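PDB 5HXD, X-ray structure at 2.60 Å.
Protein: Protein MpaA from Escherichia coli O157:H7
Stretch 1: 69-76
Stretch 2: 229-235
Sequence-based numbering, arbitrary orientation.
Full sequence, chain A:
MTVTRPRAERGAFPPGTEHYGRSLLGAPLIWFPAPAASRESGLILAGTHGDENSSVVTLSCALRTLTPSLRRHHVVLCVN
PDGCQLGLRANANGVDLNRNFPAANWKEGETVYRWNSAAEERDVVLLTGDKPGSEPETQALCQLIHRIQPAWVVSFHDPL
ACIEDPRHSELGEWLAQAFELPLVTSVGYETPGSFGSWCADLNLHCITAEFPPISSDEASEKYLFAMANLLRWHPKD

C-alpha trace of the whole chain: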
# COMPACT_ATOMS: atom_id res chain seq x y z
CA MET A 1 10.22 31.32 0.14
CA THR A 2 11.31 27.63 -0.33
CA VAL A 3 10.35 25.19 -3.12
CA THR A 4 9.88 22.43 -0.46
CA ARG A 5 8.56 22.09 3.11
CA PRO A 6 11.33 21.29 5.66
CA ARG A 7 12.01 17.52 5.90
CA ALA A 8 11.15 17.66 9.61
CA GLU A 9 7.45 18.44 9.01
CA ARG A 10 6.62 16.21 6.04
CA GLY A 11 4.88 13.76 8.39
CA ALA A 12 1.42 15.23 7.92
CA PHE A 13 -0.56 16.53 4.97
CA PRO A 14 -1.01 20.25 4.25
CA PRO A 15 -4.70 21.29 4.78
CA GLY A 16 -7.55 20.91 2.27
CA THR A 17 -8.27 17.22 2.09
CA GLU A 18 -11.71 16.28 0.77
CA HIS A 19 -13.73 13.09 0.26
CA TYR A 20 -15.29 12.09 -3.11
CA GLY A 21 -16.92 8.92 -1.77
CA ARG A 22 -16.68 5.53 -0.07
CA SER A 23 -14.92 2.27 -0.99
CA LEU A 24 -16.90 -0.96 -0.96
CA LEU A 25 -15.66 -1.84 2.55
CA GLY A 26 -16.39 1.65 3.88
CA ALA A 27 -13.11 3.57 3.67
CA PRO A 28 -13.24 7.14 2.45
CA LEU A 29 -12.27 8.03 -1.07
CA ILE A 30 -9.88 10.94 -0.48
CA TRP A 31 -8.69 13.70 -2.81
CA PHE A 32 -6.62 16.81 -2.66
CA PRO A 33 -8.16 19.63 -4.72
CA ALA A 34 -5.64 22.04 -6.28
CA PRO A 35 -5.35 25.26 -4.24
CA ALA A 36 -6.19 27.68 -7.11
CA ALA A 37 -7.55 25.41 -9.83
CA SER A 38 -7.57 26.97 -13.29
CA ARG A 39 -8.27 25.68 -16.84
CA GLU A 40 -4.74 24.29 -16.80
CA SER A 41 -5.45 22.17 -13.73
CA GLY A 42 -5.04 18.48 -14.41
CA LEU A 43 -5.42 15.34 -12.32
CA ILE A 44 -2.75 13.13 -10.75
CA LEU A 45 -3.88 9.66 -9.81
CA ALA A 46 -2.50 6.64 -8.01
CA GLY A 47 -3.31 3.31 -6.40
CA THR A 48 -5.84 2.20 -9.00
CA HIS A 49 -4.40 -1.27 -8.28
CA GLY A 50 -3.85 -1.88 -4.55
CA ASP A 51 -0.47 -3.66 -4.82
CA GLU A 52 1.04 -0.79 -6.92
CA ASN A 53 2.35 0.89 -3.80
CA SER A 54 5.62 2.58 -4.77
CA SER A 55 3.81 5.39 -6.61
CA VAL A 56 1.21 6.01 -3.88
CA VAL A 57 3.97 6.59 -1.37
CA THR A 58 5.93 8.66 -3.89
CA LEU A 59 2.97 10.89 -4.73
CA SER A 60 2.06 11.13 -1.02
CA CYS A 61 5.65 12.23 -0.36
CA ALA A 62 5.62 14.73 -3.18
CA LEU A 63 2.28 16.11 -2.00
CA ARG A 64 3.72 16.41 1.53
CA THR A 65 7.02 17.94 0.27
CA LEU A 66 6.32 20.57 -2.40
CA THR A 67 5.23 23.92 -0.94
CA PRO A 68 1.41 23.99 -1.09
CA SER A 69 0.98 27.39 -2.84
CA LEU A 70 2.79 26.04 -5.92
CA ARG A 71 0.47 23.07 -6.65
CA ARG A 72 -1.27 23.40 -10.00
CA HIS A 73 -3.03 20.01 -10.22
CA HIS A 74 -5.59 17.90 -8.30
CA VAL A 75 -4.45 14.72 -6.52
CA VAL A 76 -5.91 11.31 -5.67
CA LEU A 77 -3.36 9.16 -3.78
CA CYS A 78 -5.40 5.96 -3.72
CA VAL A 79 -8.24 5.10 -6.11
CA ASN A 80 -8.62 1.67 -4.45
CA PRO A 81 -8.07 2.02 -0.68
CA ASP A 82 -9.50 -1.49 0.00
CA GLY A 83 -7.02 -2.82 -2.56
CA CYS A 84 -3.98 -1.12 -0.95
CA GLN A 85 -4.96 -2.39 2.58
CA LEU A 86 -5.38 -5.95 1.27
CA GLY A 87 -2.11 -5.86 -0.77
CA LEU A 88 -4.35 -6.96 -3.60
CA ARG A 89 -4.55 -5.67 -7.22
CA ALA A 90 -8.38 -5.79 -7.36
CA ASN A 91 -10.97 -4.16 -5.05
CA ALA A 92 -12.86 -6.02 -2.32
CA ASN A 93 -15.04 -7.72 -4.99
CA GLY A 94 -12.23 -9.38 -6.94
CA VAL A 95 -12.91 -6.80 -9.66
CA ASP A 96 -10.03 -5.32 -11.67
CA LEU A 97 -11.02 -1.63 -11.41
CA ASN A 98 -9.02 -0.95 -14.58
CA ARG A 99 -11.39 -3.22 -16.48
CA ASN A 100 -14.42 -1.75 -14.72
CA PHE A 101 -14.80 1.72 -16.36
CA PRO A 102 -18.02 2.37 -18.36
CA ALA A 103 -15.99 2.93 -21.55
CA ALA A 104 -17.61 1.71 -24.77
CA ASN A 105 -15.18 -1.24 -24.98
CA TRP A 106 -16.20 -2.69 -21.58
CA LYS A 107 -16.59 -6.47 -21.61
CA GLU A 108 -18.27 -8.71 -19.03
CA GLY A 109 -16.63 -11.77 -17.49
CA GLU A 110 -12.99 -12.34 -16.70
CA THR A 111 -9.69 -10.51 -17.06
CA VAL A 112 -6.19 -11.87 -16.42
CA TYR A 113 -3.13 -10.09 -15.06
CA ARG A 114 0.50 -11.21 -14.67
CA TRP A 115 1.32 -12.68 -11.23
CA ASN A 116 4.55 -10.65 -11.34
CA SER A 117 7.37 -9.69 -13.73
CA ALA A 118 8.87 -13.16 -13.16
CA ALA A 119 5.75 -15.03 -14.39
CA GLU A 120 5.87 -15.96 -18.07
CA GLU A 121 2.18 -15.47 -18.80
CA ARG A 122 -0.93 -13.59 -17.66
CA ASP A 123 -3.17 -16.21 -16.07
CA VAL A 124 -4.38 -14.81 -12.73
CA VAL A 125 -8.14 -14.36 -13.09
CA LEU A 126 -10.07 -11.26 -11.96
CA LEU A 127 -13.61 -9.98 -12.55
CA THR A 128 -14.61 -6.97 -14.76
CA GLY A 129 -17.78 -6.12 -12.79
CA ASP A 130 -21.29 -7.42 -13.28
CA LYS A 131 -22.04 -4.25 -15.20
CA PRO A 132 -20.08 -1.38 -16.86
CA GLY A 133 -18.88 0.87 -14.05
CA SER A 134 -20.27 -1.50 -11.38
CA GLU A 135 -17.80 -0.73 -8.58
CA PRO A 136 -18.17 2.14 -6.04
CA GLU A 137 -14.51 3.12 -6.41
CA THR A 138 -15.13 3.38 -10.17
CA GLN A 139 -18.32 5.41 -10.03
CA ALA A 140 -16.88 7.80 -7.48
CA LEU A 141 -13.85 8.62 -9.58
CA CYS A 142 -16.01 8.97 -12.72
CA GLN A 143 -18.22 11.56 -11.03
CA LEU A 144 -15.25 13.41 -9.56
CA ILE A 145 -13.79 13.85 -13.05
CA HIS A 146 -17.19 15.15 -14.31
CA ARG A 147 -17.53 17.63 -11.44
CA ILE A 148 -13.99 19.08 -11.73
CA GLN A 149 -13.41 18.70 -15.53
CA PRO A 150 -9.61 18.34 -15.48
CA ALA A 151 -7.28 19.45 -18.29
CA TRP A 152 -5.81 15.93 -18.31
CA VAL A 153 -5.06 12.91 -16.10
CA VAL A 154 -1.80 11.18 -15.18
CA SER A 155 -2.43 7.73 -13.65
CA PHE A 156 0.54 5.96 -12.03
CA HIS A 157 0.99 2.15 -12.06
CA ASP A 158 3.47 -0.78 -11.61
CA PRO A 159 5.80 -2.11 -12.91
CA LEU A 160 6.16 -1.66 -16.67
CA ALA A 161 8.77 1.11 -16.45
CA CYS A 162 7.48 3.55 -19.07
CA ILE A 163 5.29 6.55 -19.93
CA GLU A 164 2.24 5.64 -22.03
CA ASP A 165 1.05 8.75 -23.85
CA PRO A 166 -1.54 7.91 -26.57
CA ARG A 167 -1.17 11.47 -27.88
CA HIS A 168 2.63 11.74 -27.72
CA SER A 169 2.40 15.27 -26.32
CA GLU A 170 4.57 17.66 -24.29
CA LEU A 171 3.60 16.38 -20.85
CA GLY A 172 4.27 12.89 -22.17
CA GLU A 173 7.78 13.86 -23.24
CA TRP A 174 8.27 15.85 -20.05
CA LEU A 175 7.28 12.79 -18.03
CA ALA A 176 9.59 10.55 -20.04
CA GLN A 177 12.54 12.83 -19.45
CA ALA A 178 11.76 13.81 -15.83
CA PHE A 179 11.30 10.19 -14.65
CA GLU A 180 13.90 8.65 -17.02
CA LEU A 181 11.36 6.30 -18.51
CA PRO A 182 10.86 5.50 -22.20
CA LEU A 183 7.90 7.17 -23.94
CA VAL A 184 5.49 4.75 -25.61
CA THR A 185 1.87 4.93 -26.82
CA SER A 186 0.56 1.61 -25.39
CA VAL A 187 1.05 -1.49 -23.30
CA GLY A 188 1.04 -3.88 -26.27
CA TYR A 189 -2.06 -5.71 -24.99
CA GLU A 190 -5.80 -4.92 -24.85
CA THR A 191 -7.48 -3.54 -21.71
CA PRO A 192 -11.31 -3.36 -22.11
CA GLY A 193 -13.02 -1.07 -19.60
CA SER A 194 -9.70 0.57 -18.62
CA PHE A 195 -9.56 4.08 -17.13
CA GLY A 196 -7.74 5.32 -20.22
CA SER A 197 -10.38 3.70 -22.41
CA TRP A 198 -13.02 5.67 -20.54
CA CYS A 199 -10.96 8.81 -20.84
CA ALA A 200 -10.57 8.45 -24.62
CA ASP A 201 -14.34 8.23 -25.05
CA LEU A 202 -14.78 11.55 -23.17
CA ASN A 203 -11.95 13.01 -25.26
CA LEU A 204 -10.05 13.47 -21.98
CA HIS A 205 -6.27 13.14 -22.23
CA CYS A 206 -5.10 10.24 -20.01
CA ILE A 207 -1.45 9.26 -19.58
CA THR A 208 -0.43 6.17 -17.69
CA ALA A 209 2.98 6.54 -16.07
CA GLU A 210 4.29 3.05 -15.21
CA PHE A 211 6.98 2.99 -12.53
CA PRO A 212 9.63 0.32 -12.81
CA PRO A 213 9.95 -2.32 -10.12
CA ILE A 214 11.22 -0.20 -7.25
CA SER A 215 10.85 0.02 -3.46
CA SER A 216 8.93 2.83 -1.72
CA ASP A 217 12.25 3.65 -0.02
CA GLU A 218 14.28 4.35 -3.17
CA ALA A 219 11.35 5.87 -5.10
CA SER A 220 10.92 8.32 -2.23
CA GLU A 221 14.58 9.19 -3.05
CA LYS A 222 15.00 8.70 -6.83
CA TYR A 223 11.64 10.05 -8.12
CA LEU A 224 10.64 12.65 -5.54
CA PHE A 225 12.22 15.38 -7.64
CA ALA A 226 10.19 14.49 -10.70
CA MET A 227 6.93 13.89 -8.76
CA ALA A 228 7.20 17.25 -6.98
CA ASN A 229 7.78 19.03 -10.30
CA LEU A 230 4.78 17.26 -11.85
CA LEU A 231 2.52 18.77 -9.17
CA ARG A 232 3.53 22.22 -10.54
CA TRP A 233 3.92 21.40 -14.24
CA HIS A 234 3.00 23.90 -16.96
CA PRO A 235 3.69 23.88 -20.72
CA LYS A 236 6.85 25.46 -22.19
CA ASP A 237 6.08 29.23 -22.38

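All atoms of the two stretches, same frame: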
# COMPACT_ATOMS: atom_id res chain seq x y z
N SER A 69 1.36 26.30 -1.92
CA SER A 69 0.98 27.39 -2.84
C SER A 69 1.23 27.07 -4.31
O SER A 69 0.46 27.48 -5.18
CB SER A 69 1.73 28.69 -2.48
OG SER A 69 1.92 28.83 -1.08
N LEU A 70 2.31 26.34 -4.57
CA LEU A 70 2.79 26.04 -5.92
C LEU A 70 2.09 24.87 -6.64
O LEU A 70 2.45 24.55 -7.78
CB LEU A 70 4.30 25.73 -5.88
CG LEU A 70 5.28 26.68 -5.16
CD1 LEU A 70 6.62 25.98 -4.89
CD2 LEU A 70 5.48 27.96 -5.97
N ARG A 71 1.10 24.23 -6.01
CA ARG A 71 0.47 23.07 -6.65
C ARG A 71 -0.55 23.51 -7.70
O ARG A 71 -1.47 24.28 -7.41
CB ARG A 71 -0.20 22.14 -5.62
CG ARG A 71 -0.60 20.75 -6.19
CD ARG A 71 -0.67 19.63 -5.10
NE ARG A 71 -1.69 19.89 -4.09
CZ ARG A 71 -2.98 19.62 -4.24
NH1 ARG A 71 -3.40 19.08 -5.37
NH2 ARG A 71 -3.84 19.89 -3.28
N ARG A 72 -0.38 23.02 -8.92
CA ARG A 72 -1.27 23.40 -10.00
C ARG A 72 -2.40 22.38 -10.26
O ARG A 72 -3.44 22.73 -10.82
CB ARG A 72 -0.46 23.61 -11.28
CG ARG A 72 0.79 24.47 -11.09
CD ARG A 72 1.46 24.77 -12.42
NE ARG A 72 1.35 26.19 -12.78
CZ ARG A 72 2.33 27.08 -12.67
NH1 ARG A 72 3.52 26.71 -12.21
NH2 ARG A 72 2.11 28.34 -13.02
N HIS A 73 -2.19 21.14 -9.82
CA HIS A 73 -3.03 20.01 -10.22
C HIS A 73 -3.66 19.25 -9.06
O HIS A 73 -3.07 19.14 -7.99
CB HIS A 73 -2.21 19.04 -11.09
CG HIS A 73 -1.44 19.72 -12.19
ND1 HIS A 73 -2.00 20.66 -13.02
CD2 HIS A 73 -0.15 19.59 -12.60
CE1 HIS A 73 -1.10 21.08 -13.89
NE2 HIS A 73 0.03 20.44 -13.65
N HIS A 74 -4.86 18.72 -9.28
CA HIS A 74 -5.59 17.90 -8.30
C HIS A 74 -4.94 16.53 -8.08
O HIS A 74 -4.32 15.98 -8.99
CB HIS A 74 -7.04 17.68 -8.75
CG HIS A 74 -7.78 18.94 -9.06
ND1 HIS A 74 -8.04 19.90 -8.12
CD2 HIS A 74 -8.35 19.38 -10.21
CE1 HIS A 74 -8.72 20.89 -8.67
NE2 HIS A 74 -8.92 20.60 -9.94
N VAL A 75 -5.13 15.97 -6.89
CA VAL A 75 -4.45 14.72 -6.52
C VAL A 75 -5.37 13.71 -5.82
O VAL A 75 -6.07 14.05 -4.86
CB VAL A 75 -3.24 15.00 -5.60
CG1 VAL A 75 -2.64 13.69 -5.07
CG2 VAL A 75 -2.18 15.82 -6.34
N VAL A 76 -5.35 12.49 -6.34
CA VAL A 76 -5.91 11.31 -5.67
C VAL A 76 -4.80 10.27 -5.40
O VAL A 76 -4.28 9.64 -6.32
CB VAL A 76 -7.01 10.65 -6.54
CG1 VAL A 76 -7.43 9.29 -5.95
CG2 VAL A 76 -8.19 11.59 -6.71
N ASN A 229 7.81 18.07 -9.19
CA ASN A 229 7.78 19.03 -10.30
C ASN A 229 6.53 18.84 -11.14
O ASN A 229 6.02 19.79 -11.74
CB ASN A 229 9.04 18.92 -11.18
CG ASN A 229 10.30 19.37 -10.46
OD1 ASN A 229 10.24 20.19 -9.55
ND2 ASN A 229 11.43 18.83 -10.87
N LEU A 230 6.02 17.60 -11.15
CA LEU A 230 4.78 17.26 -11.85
C LEU A 230 3.56 17.93 -11.21
O LEU A 230 2.61 18.31 -11.90
CB LEU A 230 4.57 15.75 -11.88
CG LEU A 230 3.28 15.30 -12.56
CD1 LEU A 230 3.19 15.89 -13.97
CD2 LEU A 230 3.18 13.78 -12.60
N LEU A 231 3.60 18.08 -9.89
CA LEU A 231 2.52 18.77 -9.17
C LEU A 231 2.42 20.26 -9.57
O LEU A 231 1.39 20.88 -9.36
CB LEU A 231 2.70 18.64 -7.65
CG LEU A 231 2.75 17.21 -7.08
CD1 LEU A 231 3.43 17.15 -5.73
CD2 LEU A 231 1.37 16.61 -6.98
N ARG A 232 3.49 20.80 -10.15
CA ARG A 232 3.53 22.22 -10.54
C ARG A 232 3.82 22.41 -12.03
O ARG A 232 4.32 23.46 -12.42
CB ARG A 232 4.58 22.97 -9.71
CG ARG A 232 5.99 22.39 -9.85
CD ARG A 232 7.06 23.27 -9.20
NE ARG A 232 8.41 22.84 -9.56
CZ ARG A 232 9.52 23.48 -9.19
NH1 ARG A 232 9.44 24.56 -8.44
NH2 ARG A 232 10.72 23.02 -9.56
N TRP A 233 3.53 21.40 -12.84
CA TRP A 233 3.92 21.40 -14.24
C TRP A 233 3.06 22.33 -15.09
O TRP A 233 1.84 22.32 -14.97
CB TRP A 233 3.86 19.99 -14.82
CG TRP A 233 4.19 19.89 -16.31
CD1 TRP A 233 5.40 19.61 -16.86
CD2 TRP A 233 3.29 20.06 -17.43
NE1 TRP A 233 5.32 19.59 -18.24
CE2 TRP A 233 4.02 19.87 -18.61
CE3 TRP A 233 1.92 20.37 -17.55
CZ2 TRP A 233 3.47 19.96 -19.89
CZ3 TRP A 233 1.36 20.46 -18.81
CH2 TRP A 233 2.13 20.25 -19.97
N HIS A 234 3.70 23.11 -15.95
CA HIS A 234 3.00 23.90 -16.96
C HIS A 234 3.73 23.77 -18.29
O HIS A 234 4.92 23.43 -18.31
CB HIS A 234 2.86 25.38 -16.54
CG HIS A 234 4.15 26.05 -16.23
ND1 HIS A 234 4.55 26.34 -14.92
CD2 HIS A 234 5.15 26.51 -17.01
CE1 HIS A 234 5.71 26.93 -14.93
NE2 HIS A 234 6.11 27.05 -16.20
N PRO A 235 3.03 24.00 -19.42
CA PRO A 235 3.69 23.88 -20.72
C PRO A 235 4.78 24.95 -20.93
O PRO A 235 4.88 25.88 -20.13
CB PRO A 235 2.54 24.04 -21.72
CG PRO A 235 1.42 24.66 -20.94
CD PRO A 235 1.57 24.20 -19.55

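The two stretches are held together mainly by backbone carbonyls of the second stretch, which accept hydrogen bonds from the first. The shortest runs from Arg-72 N to Leu-231 O, at 2.8 Å and nearly straight, with an N-H...O angle of 164°. It lies where the CA atoms of the two stretches come nearest, with Arg-72 CA and Arg-232 CA 5.0 Å apart. The same oxygen also receives a CA-H...O contact from Arg-71, with Arg-71 CA and Leu-231 O 3.6 Å apart.

The second main bond comes from a side chain. His-73 NE2 donates to Trp-233 O at 2.9 Å, with a more bent angle of 132°. The CA-to-CB bond of His-73 points toward the second stretch, and chi1 is m. The carbonyl oxygen lies at the ring edge, near its plane, where an imidazole N-H can reach it. Leu-230 O also sits at this edge, 3.1 Å from His-73 CD2. His-73 ND1 is hydrogen-bonded elsewhere in the structure, so both ring nitrogens of this buried residue are satisfied.

Arg-72 adds a third, weak bond, from NH1 to Arg-232 O at 3.4 Å. Its CA-to-CB bond also points toward the second stretch, and its long side chain passes along the backbone there. Arg-72 CD lies 3.1 Å from Arg-232 O. Arg-72 NH1 is 2.9 Å from His-234 ND1, but the angle is poor and the pair is not a hydrogen bond. ND1 lies over one face of the guanidinium, out of line with its N-H groups.

A type I beta turn runs from Leu-230 to Trp-233. The carbonyls of Leu-231, Arg-232 and Trp-233 all serve as acceptors for the first stretch.

Beside these polar contacts is a small apolar patch. Leu-231 gives up 92 Å² to the first stretch, the largest share of any residue here. Leu-231 CD2 packs 3.7 Å from Val-75 CG2 and 4.1 Å from Arg-71 CD. Leucine and valine suit this buried place, as both present methyl groups. Arg-71 lends its aliphatic part, while its NH1 makes a weak hydrogen bond to His-73 O at 2.6 Å.

Toward the solvent, Leu-70 O approaches Arg-232 CB at 3.3 Å. The end of the Arg-232 side chain leads away from the first stretch, and its NE and NH2 make weak hydrogen bonds to Asn-229 OD1. In total, 450 Å² is buried, counting both sides.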